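Local coordinates for centrosome-associated zinc finger protein CP190 (Drosophila melanogaster, PDB 6ER1) that organises chromatin domains and their boundaries when recruited by insulator DNA-binding proteins, and forms homodimers through the N-terminal BTB domain, at residues C57-F61 with E114-V119; Y60-L64 with M77-F81. All blocks are in the same frame, centred on the assembly; numbering follows the deposited sequence. Where two conformers were deposited one is given.

Contact 1: C57-F61 with E114-V119; sequences CTDYF and EMNMTV
E114 takes the hydroxyl hydrogen bond of Y60 near the end of helix 105-115 of the BTB/POZ domain, where that helix passes the start of helix 60-67. Its chain runs extended so that OE2 lies 2.8 Å from Y60 OH, which meets it from above the carboxylate plane; ring and carboxylate planes stand 75° apart. M115 runs nearly perpendicular to the tyrosine side chain. Its CG sits over one face of the Y60 ring, 4.0 Å from the centroid, a CH-pi contact displaced toward the rim, and SD adds an oblique Met-aromatic contact. A bend at chi3 (75°) turns the methyl CE inward, where it meets T58 CG2 and F61 CE2. The M115 carbonyl takes a bond from a water that itself accepts from D59 N, linking the end of helix 105-115 to D59, the N-cap residue of helix 60-67. N116 has positive phi and closes helix 105-115 with a Schellman motif; its O receives a second water, held only weakly by C57 O. M117, in one of two conformers, is extended throughout and lays CG 3.5 Å from C57 O, with CE near C57 CB, while I89, F92 and M93 of helix 83-95 pack on the same side chain. V119 reaches C57 SG with CG1, and W17 of the second subunit packs on both residues, placing this end at the dimer interface. A third water joins the backbones here, donating to C57 O at 2.7 Å and accepting from V119 N at 2.9 Å.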
ATOM      1  N   CYS A  57      10.198  -3.027  -1.330  1.00 16.53           N
ATOM      2  CA  CYS A  57      11.491  -3.518  -0.789  1.00 17.93           C
ATOM      3  C   CYS A  57      12.352  -4.295  -1.737  1.00 16.05           C
ATOM      4  O   CYS A  57      13.590  -4.433  -1.512  1.00 18.46           O
ATOM      5  CB  CYS A  57      11.296  -4.397   0.449  1.00 19.68           C
ATOM      6  SG  CYS A  57      10.769  -3.456   1.883  1.00 21.03           S
ATOM      7  N   THR A  58      11.731  -4.887  -2.743  1.00 15.81           N
ATOM      8  CA  THR A  58      12.451  -5.837  -3.608  1.00 15.34           C
ATOM      9  C   THR A  58      11.773  -5.990  -4.959  1.00 14.97           C
ATOM     10  O   THR A  58      10.574  -5.766  -5.064  1.00 17.69           O
ATOM     11  CB  THR A  58      12.548  -7.225  -2.920  1.00 16.41           C
ATOM     12  OG1 THR A  58      13.419  -8.107  -3.645  1.00 17.90           O
ATOM     13  CG2 THR A  58      11.164  -7.859  -2.729  1.00 17.01           C
ATOM     14  N   ASP A  59      12.515  -6.448  -5.955  1.00 15.20           N
ATOM     15  CA  ASP A  59      11.900  -6.936  -7.206  1.00 17.72           C
ATOM     16  C   ASP A  59      11.883  -8.480  -7.310  1.00 17.70           C
ATOM     17  O   ASP A  59      11.438  -9.040  -8.306  1.00 19.30           O
ATOM     18  CB  ASP A  59      12.585  -6.350  -8.431  1.00 19.25           C
ATOM     19  CG  ASP A  59      12.268  -4.888  -8.609  1.00 20.99           C
ATOM     20  OD1 ASP A  59      11.058  -4.598  -8.641  1.00 28.29           O
ATOM     21  OD2 ASP A  59      13.225  -4.087  -8.654  1.00 26.73           O
ATOM     22  N   TYR A  60      12.279  -9.154  -6.247  1.00 16.18           N
ATOM     23  CA  TYR A  60      12.388 -10.625  -6.305  1.00 14.71           C
ATOM     24  C   TYR A  60      11.039 -11.294  -6.519  1.00 15.06           C
ATOM     25  O   TYR A  60      10.928 -12.264  -7.259  1.00 15.33           O
ATOM     26  CB  TYR A  60      13.040 -11.112  -5.066  1.00 15.24           C
ATOM     27  CG  TYR A  60      13.362 -12.589  -5.062  1.00 14.79           C
ATOM     28  CD1 TYR A  60      14.452 -13.116  -5.757  1.00 15.27           C
ATOM     29  CD2 TYR A  60      12.596 -13.455  -4.287  1.00 16.04           C
ATOM     30  CE1 TYR A  60      14.767 -14.483  -5.684  1.00 16.97           C
ATOM     31  CE2 TYR A  60      12.920 -14.796  -4.157  1.00 16.93           C
ATOM     32  CZ  TYR A  60      13.982 -15.314  -4.849  1.00 17.11           C
ATOM     33  OH  TYR A  60      14.234 -16.671  -4.729  1.00 21.84           O
ATOM     34  N   PHE A  61       9.990 -10.816  -5.834  1.00 16.38           N
ATOM     35  CA  PHE A  61       8.677 -11.400  -6.057  1.00 16.17           C
ATOM     36  C   PHE A  61       8.191 -11.145  -7.498  1.00 16.08           C
ATOM     37  O   PHE A  61       7.535 -12.003  -8.063  1.00 19.70           O
ATOM     38  CB  PHE A  61       7.665 -10.946  -5.021  1.00 18.78           C
ATOM     39  CG  PHE A  61       7.896 -11.526  -3.651  1.00 17.49           C
ATOM     40  CD1 PHE A  61       7.316 -12.715  -3.324  1.00 19.05           C
ATOM     41  CD2 PHE A  61       8.672 -10.887  -2.695  1.00 18.89           C
ATOM     42  CE1 PHE A  61       7.499 -13.248  -2.085  1.00 19.92           C
ATOM     43  CE2 PHE A  61       8.878 -11.444  -1.444  1.00 18.70           C
ATOM     44  CZ  PHE A  61       8.260 -12.605  -1.163  1.00 20.92           C
ATOM     45  N   GLU A 114      20.149 -12.936  -2.069  1.00 13.60           N
ATOM     46  CA  GLU A 114      19.579 -13.507  -3.264  1.00 12.86           C
ATOM     47  C   GLU A 114      18.483 -12.586  -3.824  1.00 10.82           C
ATOM     48  O   GLU A 114      18.349 -12.539  -5.078  1.00 13.75           O
ATOM     49  CB  GLU A 114      18.987 -14.918  -2.903  1.00 15.07           C
ATOM     50  CG  GLU A 114      18.168 -15.582  -4.004  1.00 18.08           C
ATOM     51  CD  GLU A 114      17.813 -17.039  -3.841  1.00 24.07           C
ATOM     52  OE1 GLU A 114      18.544 -17.706  -3.095  1.00 29.29           O
ATOM     53  OE2 GLU A 114      16.846 -17.531  -4.532  1.00 23.97           O
ATOM     54  N   MET A 115      17.753 -11.924  -2.982  1.00 12.50           N
ATOM     55  CA  MET A 115      16.635 -11.057  -3.360  1.00 12.55           C
ATOM     56  C   MET A 115      17.159  -9.671  -3.748  1.00 13.95           C
ATOM     57  O   MET A 115      16.378  -8.897  -4.325  1.00 18.59           O
ATOM     58  CB  MET A 115      15.679 -10.827  -2.208  1.00 13.11           C
ATOM     59  CG  MET A 115      14.985 -12.083  -1.709  1.00 14.35           C
ATOM     60  SD  MET A 115      14.027 -11.768  -0.200  1.00 17.00           S
ATOM     61  CE  MET A 115      12.676 -10.912  -0.921  1.00 16.40           C
ATOM     62  N   ASN A 116      18.379  -9.372  -3.414  1.00 13.10           N
ATOM     63  CA  ASN A 116      18.969  -8.013  -3.417  1.00 12.13           C
ATOM     64  C   ASN A 116      18.089  -7.107  -2.663  1.00 13.16           C
ATOM     65  O   ASN A 116      17.807  -5.932  -3.095  1.00 15.27           O
ATOM     66  CB  ASN A 116      19.311  -7.464  -4.813  1.00 14.98           C
ATOM     67  CG  ASN A 116      20.309  -6.364  -4.687  1.00 15.69           C
ATOM     68  OD1 ASN A 116      21.287  -6.442  -3.953  1.00 17.24           O
ATOM     69  ND2 ASN A 116      20.015  -5.223  -5.422  1.00 17.75           N
ATOM     70  N   MET A 117      17.562  -7.443  -1.524  1.00 12.58           N
ATOM     71  CA  MET A 117      16.711  -6.646  -0.712  1.00 12.39           C
ATOM     72  C   MET A 117      17.545  -5.747   0.147  1.00 12.60           C
ATOM     73  O   MET A 117      17.800  -5.957   1.339  1.00 13.60           O
ATOM     74  CB  MET A 117      15.756  -7.515   0.124  1.00 13.33           C
ATOM     75  CG  MET A 117      14.717  -6.754   0.878  1.00 15.01           C
ATOM     76  SD  MET A 117      13.541  -7.929   1.611  1.00 20.67           S
ATOM     77  CE  MET A 117      12.637  -6.869   2.686  0.50 15.31           C
ATOM     78  N   THR A 118      17.975  -4.617  -0.455  1.00 12.94           N
ATOM     79  CA  THR A 118      18.913  -3.737   0.145  1.00 13.89           C
ATOM     80  C   THR A 118      18.542  -3.256   1.540  1.00 13.02           C
ATOM     81  O   THR A 118      19.410  -3.186   2.444  1.00 14.88           O
ATOM     82  CB  THR A 118      19.104  -2.502  -0.807  1.00 18.62           C
ATOM     83  OG1 THR A 118      19.455  -3.012  -2.102  1.00 20.56           O
ATOM     84  CG2 THR A 118      20.186  -1.572  -0.312  1.00 19.57           C
ATOM     85  N   VAL A 119      17.273  -2.890   1.727  1.00 12.98           N
ATOM     86  CA  VAL A 119      16.883  -2.340   3.013  1.00 13.76           C
ATOM     87  C   VAL A 119      17.065  -3.396   4.148  1.00 13.56           C
ATOM     88  O   VAL A 119      17.404  -3.040   5.247  1.00 15.34           O
ATOM     89  CB  VAL A 119      15.469  -1.746   3.008  1.00 15.76           C
ATOM     90  CG1 VAL A 119      14.401  -2.765   2.750  1.00 17.16           C
ATOM     91  CG2 VAL A 119      15.180  -0.874   4.224  1.00 19.23           C
TER
HETATM   92  O   HOH W   1      15.392  -2.616  -0.511  1.00 19.87           O
HETATM   93  O   HOH W   2      16.196  -3.442  -3.319  1.00 42.75           O
HETATM   94  O   HOH W   3      15.450  -6.646  -5.315  1.00 25.30           O

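Contact 2: Y60-L64 with M77-F81; sequences YFNVL and MPNEF
Y60 drives an edge of its ring at the face of F81. CE2 is the leading atom, 3.6 Å above the plane of the F81 ring and over its centre, and the planes are 71° apart, an edge-to-face pair with centroids separated by 4.9 Å. F81 leaves its backbone with CG anti to N (chi1 -164°), which carries the ring back toward the helix, and the two side chains run antiparallel alongside one another. F61, one residue on, meets the same phenylalanine elsewhere: its CE1 lies in the plane of the F81 ring, 3.6 Å from F81 CE2. F61 reaches F81 from nearly perpendicular, and their ring planes are inclined by 57°. Three rings thus form an aromatic cluster between helix 60-67 and the loop that leads from strand 74-76 of the BTB sheet into helix 83-95. That loop folds as a type I beta turn from P78 to F81, closed by F81 N donating to P78 O, and the turn presents the phenylalanine to the helix. V86 of helix 83-95 and T111 and M115 of helix 105-115 also pack on F81. L64, a turn after Y60, divides its two methyls: CD1 lies 3.8 Å from F81 CD2 and also touches M77 SD and CE, whereas CD2 rests 3.8 Å from P78 CG.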
ATOM      1  N   TYR A  60      12.279  -9.154  -6.247  1.00 16.18           N
ATOM      2  CA  TYR A  60      12.388 -10.625  -6.305  1.00 14.71           C
ATOM      3  C   TYR A  60      11.039 -11.294  -6.519  1.00 15.06           C
ATOM      4  O   TYR A  60      10.928 -12.264  -7.259  1.00 15.33           O
ATOM      5  CB  TYR A  60      13.040 -11.112  -5.066  1.00 15.24           C
ATOM      6  CG  TYR A  60      13.362 -12.589  -5.062  1.00 14.79           C
ATOM      7  CD1 TYR A  60      14.452 -13.116  -5.757  1.00 15.27           C
ATOM      8  CD2 TYR A  60      12.596 -13.455  -4.287  1.00 16.04           C
ATOM      9  CE1 TYR A  60      14.767 -14.483  -5.684  1.00 16.97           C
ATOM     10  CE2 TYR A  60      12.920 -14.796  -4.157  1.00 16.93           C
ATOM     11  CZ  TYR A  60      13.982 -15.314  -4.849  1.00 17.11           C
ATOM     12  OH  TYR A  60      14.234 -16.671  -4.729  1.00 21.84           O
ATOM     13  N   PHE A  61       9.990 -10.816  -5.834  1.00 16.38           N
ATOM     14  CA  PHE A  61       8.677 -11.400  -6.057  1.00 16.17           C
ATOM     15  C   PHE A  61       8.191 -11.145  -7.498  1.00 16.08           C
ATOM     16  O   PHE A  61       7.535 -12.003  -8.063  1.00 19.70           O
ATOM     17  CB  PHE A  61       7.665 -10.946  -5.021  1.00 18.78           C
ATOM     18  CG  PHE A  61       7.896 -11.526  -3.651  1.00 17.49           C
ATOM     19  CD1 PHE A  61       7.316 -12.715  -3.324  1.00 19.05           C
ATOM     20  CD2 PHE A  61       8.672 -10.887  -2.695  1.00 18.89           C
ATOM     21  CE1 PHE A  61       7.499 -13.248  -2.085  1.00 19.92           C
ATOM     22  CE2 PHE A  61       8.878 -11.444  -1.444  1.00 18.70           C
ATOM     23  CZ  PHE A  61       8.260 -12.605  -1.163  1.00 20.92           C
ATOM     24  N   ASN A  62       8.590 -10.003  -8.108  1.00 16.89           N
ATOM     25  CA  ASN A  62       8.313  -9.754  -9.515  1.00 16.91           C
ATOM     26  C   ASN A  62       8.947 -10.842 -10.399  1.00 16.74           C
ATOM     27  O   ASN A  62       8.313 -11.387 -11.292  1.00 19.91           O
ATOM     28  CB  ASN A  62       8.731  -8.346  -9.983  1.00 20.30           C
ATOM     29  CG  ASN A  62       7.914  -7.242  -9.333  1.00 20.92           C
ATOM     30  OD1 ASN A  62       6.716  -7.376  -9.145  1.00 24.89           O
ATOM     31  ND2 ASN A  62       8.563  -6.118  -9.044  1.00 27.70           N
ATOM     32  N   VAL A  63      10.189 -11.171 -10.100  1.00 15.42           N
ATOM     33  CA  VAL A  63      10.859 -12.212 -10.890  1.00 14.75           C
ATOM     34  C   VAL A  63      10.252 -13.581 -10.665  1.00 14.74           C
ATOM     35  O   VAL A  63      10.119 -14.341 -11.617  1.00 17.03           O
ATOM     36  CB  VAL A  63      12.413 -12.153 -10.761  1.00 16.97           C
ATOM     37  CG1 VAL A  63      13.096 -13.507 -10.733  0.50 21.78           C
ATOM     38  CG2 VAL A  63      12.960 -11.361 -11.940  0.50 21.90           C
ATOM     39  N   LEU A  64       9.848 -13.865  -9.417  1.00 15.38           N
ATOM     40  CA  LEU A  64       9.136 -15.144  -9.145  1.00 15.18           C
ATOM     41  C   LEU A  64       7.833 -15.238  -9.962  1.00 16.94           C
ATOM     42  O   LEU A  64       7.540 -16.260 -10.538  1.00 18.76           O
ATOM     43  CB  LEU A  64       8.850 -15.282  -7.647  1.00 16.93           C
ATOM     44  CG  LEU A  64      10.017 -15.404  -6.694  1.00 17.04           C
ATOM     45  CD1 LEU A  64       9.517 -15.727  -5.293  1.00 18.01           C
ATOM     46  CD2 LEU A  64      11.060 -16.397  -7.177  1.00 17.05           C
ATOM     47  N   MET A  77       6.201 -21.176  -4.515  1.00 17.39           N
ATOM     48  CA  MET A  77       7.489 -20.676  -4.069  1.00 17.60           C
ATOM     49  C   MET A  77       8.610 -21.678  -4.368  1.00 17.78           C
ATOM     50  O   MET A  77       8.406 -22.881  -4.252  1.00 19.33           O
ATOM     51  CB  MET A  77       7.460 -20.425  -2.561  1.00 16.50           C
ATOM     52  CG  MET A  77       6.569 -19.247  -2.172  1.00 17.38           C
ATOM     53  SD  MET A  77       7.018 -17.651  -2.870  1.00 18.94           S
ATOM     54  CE  MET A  77       6.110 -17.578  -4.397  1.00 21.57           C
ATOM     55  N   PRO A  78       9.790 -21.193  -4.746  1.00 17.49           N
ATOM     56  CA  PRO A  78      10.925 -22.080  -4.926  1.00 17.30           C
ATOM     57  C   PRO A  78      11.364 -22.812  -3.657  1.00 18.88           C
ATOM     58  O   PRO A  78      11.065 -22.392  -2.537  1.00 18.25           O
ATOM     59  CB  PRO A  78      12.030 -21.167  -5.439  1.00 21.66           C
ATOM     60  CG  PRO A  78      11.483 -19.810  -5.513  1.00 22.79           C
ATOM     61  CD  PRO A  78      10.111 -19.781  -4.999  1.00 18.86           C
ATOM     62  N   ASN A  79      12.073 -23.920  -3.844  1.00 23.43           N
ATOM     63  CA  ASN A  79      12.515 -24.752  -2.712  1.00 24.58           C
ATOM     64  C   ASN A  79      13.371 -24.011  -1.706  1.00 20.88           C
ATOM     65  O   ASN A  79      13.264 -24.273  -0.501  1.00 24.89           O
ATOM     66  CB  ASN A  79      13.269 -25.959  -3.225  1.00 27.38           C
ATOM     67  CG  ASN A  79      12.378 -26.912  -3.970  1.00 35.43           C
ATOM     68  OD1 ASN A  79      11.164 -26.942  -3.773  1.00 40.06           O
ATOM     69  ND2 ASN A  79      12.982 -27.717  -4.826  1.00 47.08           N
ATOM     70  N   GLU A  80      14.150 -23.037  -2.180  1.00 22.07           N
ATOM     71  CA  GLU A  80      15.022 -22.271  -1.283  1.00 26.30           C
ATOM     72  C   GLU A  80      14.334 -21.101  -0.608  1.00 21.08           C
ATOM     73  O   GLU A  80      15.003 -20.377   0.136  1.00 26.26           O
ATOM     74  CB  GLU A  80      16.280 -21.727  -2.006  1.00 27.74           C
ATOM     75  CG  GLU A  80      16.092 -20.545  -2.988  1.00 31.33           C
ATOM     76  CD  GLU A  80      15.766 -20.999  -4.389  1.00 35.42           C
ATOM     77  OE1 GLU A  80      15.207 -22.126  -4.546  1.00 35.56           O
ATOM     78  OE2 GLU A  80      16.045 -20.215  -5.312  1.00 38.45           O
ATOM     79  N   PHE A  81      13.024 -20.915  -0.837  1.00 18.64           N
ATOM     80  CA  PHE A  81      12.335 -19.714  -0.390  1.00 16.40           C
ATOM     81  C   PHE A  81      11.003 -20.117   0.218  1.00 16.59           C
ATOM     82  O   PHE A  81       9.927 -19.924  -0.339  1.00 17.70           O
ATOM     83  CB  PHE A  81      12.170 -18.769  -1.605  1.00 16.93           C
ATOM     84  CG  PHE A  81      11.817 -17.350  -1.276  1.00 16.56           C
ATOM     85  CD1 PHE A  81      12.677 -16.552  -0.563  1.00 18.11           C
ATOM     86  CD2 PHE A  81      10.646 -16.781  -1.778  1.00 16.53           C
ATOM     87  CE1 PHE A  81      12.399 -15.209  -0.334  1.00 17.25           C
ATOM     88  CE2 PHE A  81      10.371 -15.438  -1.558  1.00 17.48           C
ATOM     89  CZ  PHE A  81      11.232 -14.655  -0.814  1.00 17.40           C
TER

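How the contacts relate
Contacts 1 and 2 overlap at the start of helix 60-67, sharing Y60 and F61, and have centres about 11 Å apart. Y60 stands between the two partner segments, touching M115 and F81 with different parts of one ring. Those segments also touch directly, M115 SD lying 3.8 Å from F81 CE1, so M115 packs against the aromatic cluster of contact 2. At the polar margin E114 OE2 comes within 2.9 Å of E80 OE2, a close approach of like charges that is consistent with one of the two carboxylates being protonated. Contact 1 extends from there to the dimer interface.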